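Local coordinates for protein probable Ni/Fe-hydrogenase 1 B-type cytochrome subunit (Escherichia coli K-12, PDB 6G94) that probably serves as the membrane-bound, haem-carrying b-type cytochrome that takes part in electron transfer with Ni/Fe-hydrogenase 1, at residues I[164-167]-I[168-172]. Sequence-based numbering, arbitrary orientation.
Sequences RYVV and EFFYW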
ATOM      1  N   ARG I 164     -15.186  23.293  39.433  1.00 68.20           N
ATOM      2  CA  ARG I 164     -15.990  23.684  38.283  1.00 67.64           C
ATOM      3  C   ARG I 164     -16.427  25.136  38.373  1.00 64.65           C
ATOM      4  O   ARG I 164     -17.430  25.528  37.836  1.00 65.23           O
ATOM      5  CB  ARG I 164     -17.183  22.744  38.121  1.00 68.26           C
ATOM      6  CG  ARG I 164     -16.843  21.431  37.457  1.00 67.92           C
ATOM      7  CD  ARG I 164     -18.116  20.733  37.007  1.00 71.95           C
ATOM      8  NE  ARG I 164     -18.722  20.020  38.126  1.00 74.15           N
ATOM      9  CZ  ARG I 164     -20.023  19.950  38.364  1.00 76.88           C
ATOM     10  NH1 ARG I 164     -20.889  20.559  37.552  1.00 78.07           N
ATOM     11  NH2 ARG I 164     -20.450  19.272  39.423  1.00 74.44           N
ATOM     12  N   TYR I 165     -15.657  25.914  39.099  1.00 62.62           N
ATOM     13  CA  TYR I 165     -15.782  27.350  39.145  1.00 60.66           C
ATOM     14  C   TYR I 165     -14.591  27.856  38.385  1.00 57.41           C
ATOM     15  O   TYR I 165     -14.650  28.896  37.778  1.00 56.55           O
ATOM     16  CB  TYR I 165     -15.734  27.863  40.582  1.00 62.50           C
ATOM     17  CG  TYR I 165     -17.047  27.768  41.325  1.00 65.82           C
ATOM     18  CD1 TYR I 165     -17.962  28.795  41.266  1.00 66.12           C
ATOM     19  CD2 TYR I 165     -17.366  26.652  42.101  1.00 67.86           C
ATOM     20  CE1 TYR I 165     -19.159  28.722  41.941  1.00 67.33           C
ATOM     21  CE2 TYR I 165     -18.566  26.569  42.778  1.00 68.01           C
ATOM     22  CZ  TYR I 165     -19.454  27.613  42.689  1.00 69.17           C
ATOM     23  OH  TYR I 165     -20.650  27.560  43.341  1.00 72.06           O
ATOM     24  N   VAL I 166     -13.498  27.103  38.432  1.00 56.91           N
ATOM     25  CA  VAL I 166     -12.285  27.430  37.718  1.00 58.58           C
ATOM     26  C   VAL I 166     -12.602  27.476  36.249  1.00 62.35           C
ATOM     27  O   VAL I 166     -12.107  28.333  35.529  1.00 65.54           O
ATOM     28  CB  VAL I 166     -11.210  26.372  37.928  1.00 57.11           C
ATOM     29  CG1 VAL I 166      -9.965  26.729  37.142  1.00 55.08           C
ATOM     30  CG2 VAL I 166     -10.901  26.209  39.405  1.00 58.58           C
ATOM     31  N   VAL I 167     -13.445  26.548  35.822  1.00 58.46           N
ATOM     32  CA  VAL I 167     -13.843  26.450  34.454  1.00 55.21           C
ATOM     33  C   VAL I 167     -14.677  27.668  34.088  1.00 56.97           C
ATOM     34  O   VAL I 167     -14.400  28.326  33.110  1.00 56.06           O
ATOM     35  CB  VAL I 167     -14.572  25.124  34.240  1.00 54.60           C
ATOM     36  CG1 VAL I 167     -15.349  25.110  32.932  1.00 55.72           C
ATOM     37  CG2 VAL I 167     -13.564  23.997  34.273  1.00 51.98           C
ATOM     38  N   GLU I 168     -15.680  27.976  34.899  1.00 59.52           N
ATOM     39  CA  GLU I 168     -16.559  29.117  34.647  1.00 58.60           C
ATOM     40  C   GLU I 168     -15.781  30.411  34.658  1.00 57.98           C
ATOM     41  O   GLU I 168     -16.098  31.326  33.910  1.00 59.61           O
ATOM     42  CB  GLU I 168     -17.709  29.166  35.651  1.00 59.05           C
ATOM     43  CG  GLU I 168     -18.351  27.818  35.913  1.00 61.99           C
ATOM     44  CD  GLU I 168     -19.493  27.870  36.910  1.00 66.58           C
ATOM     45  OE1 GLU I 168     -19.850  28.977  37.330  1.00 72.06           O
ATOM     46  OE2 GLU I 168     -20.047  26.817  37.282  1.00 63.35           O
ATOM     47  N   PHE I 169     -14.760  30.467  35.506  1.00 54.63           N
ATOM     48  CA  PHE I 169     -13.888  31.608  35.584  1.00 52.88           C
ATOM     49  C   PHE I 169     -13.161  31.846  34.261  1.00 52.29           C
ATOM     50  O   PHE I 169     -13.193  32.929  33.721  1.00 53.09           O
ATOM     51  CB  PHE I 169     -12.887  31.452  36.727  1.00 52.46           C
ATOM     52  CG  PHE I 169     -11.779  32.449  36.679  1.00 50.99           C
ATOM     53  CD1 PHE I 169     -11.984  33.749  37.094  1.00 50.52           C
ATOM     54  CD2 PHE I 169     -10.568  32.097  36.144  1.00 49.98           C
ATOM     55  CE1 PHE I 169     -10.995  34.676  37.005  1.00 49.96           C
ATOM     56  CE2 PHE I 169      -9.563  33.019  36.056  1.00 50.29           C
ATOM     57  CZ  PHE I 169      -9.778  34.310  36.492  1.00 50.58           C
ATOM     58  N   PHE I 170     -12.502  30.827  33.749  1.00 51.89           N
ATOM     59  CA  PHE I 170     -11.857  30.933  32.462  1.00 53.73           C
ATOM     60  C   PHE I 170     -12.822  31.269  31.328  1.00 55.98           C
ATOM     61  O   PHE I 170     -12.437  31.913  30.373  1.00 58.86           O
ATOM     62  CB  PHE I 170     -11.034  29.697  32.187  1.00 53.64           C
ATOM     63  CG  PHE I 170      -9.729  29.712  32.892  1.00 57.28           C
ATOM     64  CD1 PHE I 170      -8.747  30.594  32.512  1.00 60.11           C
ATOM     65  CD2 PHE I 170      -9.486  28.891  33.973  1.00 60.19           C
ATOM     66  CE1 PHE I 170      -7.530  30.642  33.189  1.00 61.52           C
ATOM     67  CE2 PHE I 170      -8.272  28.930  34.646  1.00 59.48           C
ATOM     68  CZ  PHE I 170      -7.288  29.806  34.254  1.00 57.88           C
ATOM     69  N   TYR I 171     -14.074  30.852  31.447  1.00 56.19           N
ATOM     70  CA  TYR I 171     -15.125  31.246  30.492  1.00 57.35           C
ATOM     71  C   TYR I 171     -15.479  32.715  30.679  1.00 57.29           C
ATOM     72  O   TYR I 171     -15.752  33.422  29.716  1.00 59.55           O
ATOM     73  CB  TYR I 171     -16.396  30.366  30.622  1.00 58.02           C
ATOM     74  CG  TYR I 171     -16.384  29.100  29.782  1.00 56.30           C
ATOM     75  CD1 TYR I 171     -15.788  27.923  30.249  1.00 56.59           C
ATOM     76  CD2 TYR I 171     -16.952  29.086  28.516  1.00 57.91           C
ATOM     77  CE1 TYR I 171     -15.761  26.770  29.476  1.00 57.55           C
ATOM     78  CE2 TYR I 171     -16.937  27.939  27.731  1.00 58.47           C
ATOM     79  CZ  TYR I 171     -16.342  26.787  28.213  1.00 58.52           C
ATOM     80  OH  TYR I 171     -16.329  25.649  27.442  1.00 58.61           O
ATOM     81  N   TRP I 172     -15.468  33.157  31.930  1.00 58.46           N
ATOM     82  CA  TRP I 172     -15.780  34.538  32.284  1.00 59.87           C
ATOM     83  C   TRP I 172     -14.689  35.469  31.738  1.00 58.15           C
ATOM     84  O   TRP I 172     -14.977  36.537  31.235  1.00 58.02           O
ATOM     85  CB  TRP I 172     -15.951  34.661  33.801  1.00 63.44           C
ATOM     86  CG  TRP I 172     -16.271  36.039  34.284  1.00 68.94           C
ATOM     87  CD1 TRP I 172     -17.495  36.654  34.261  1.00 70.21           C
ATOM     88  CD2 TRP I 172     -15.358  36.978  34.884  1.00 71.49           C
ATOM     89  NE1 TRP I 172     -17.398  37.921  34.799  1.00 71.14           N
ATOM     90  CE2 TRP I 172     -16.100  38.149  35.186  1.00 71.79           C
ATOM     91  CE3 TRP I 172     -13.980  36.951  35.185  1.00 70.18           C
ATOM     92  CZ2 TRP I 172     -15.514  39.288  35.770  1.00 72.26           C
ATOM     93  CZ3 TRP I 172     -13.396  38.085  35.762  1.00 69.69           C
ATOM     94  CH2 TRP I 172     -14.166  39.238  36.045  1.00 70.79           C
TER
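Phe169 N donates to Tyr165 O at 2.8 Å, with an N-H...O angle of 151°. This is the first of four successive i to i+4 backbone bonds that mark the start of an alpha helix. Phe170 N reaches Val166 O at 3.1 Å, and Tyr171 N reaches Val167 O at 3.0 Å. Trp172 N to Glu168 O is the last. Two side-chain pairs follow the same spacing. Val166 and Phe170 lie side by side. Val166 CG1, anti to the backbone N (chi1 179°), meets Phe170 CE2 at 3.7 Å, in the plane of the ring at its edge. Val167 and Tyr171 also lie side by side, with Val167 CG1 3.9 Å from Tyr171 CE1. Val167 O lies at the edge of the Tyr171 ring, in its plane. Two polar ends on this helix, those of Glu168 and Tyr171, reach the chain of another protein. Glu168 OE2 forms a salt bridge with a basic side chain of that other chain, and Tyr171 OH a hydrogen bond with an acidic one. The short helix 166-172 belongs to a region predicted to be periplasmic. Val166 packs on Ile145 and Ala149 of helix 130-151, while Val167 and Phe170 rest on Ile180 of helix 177-203.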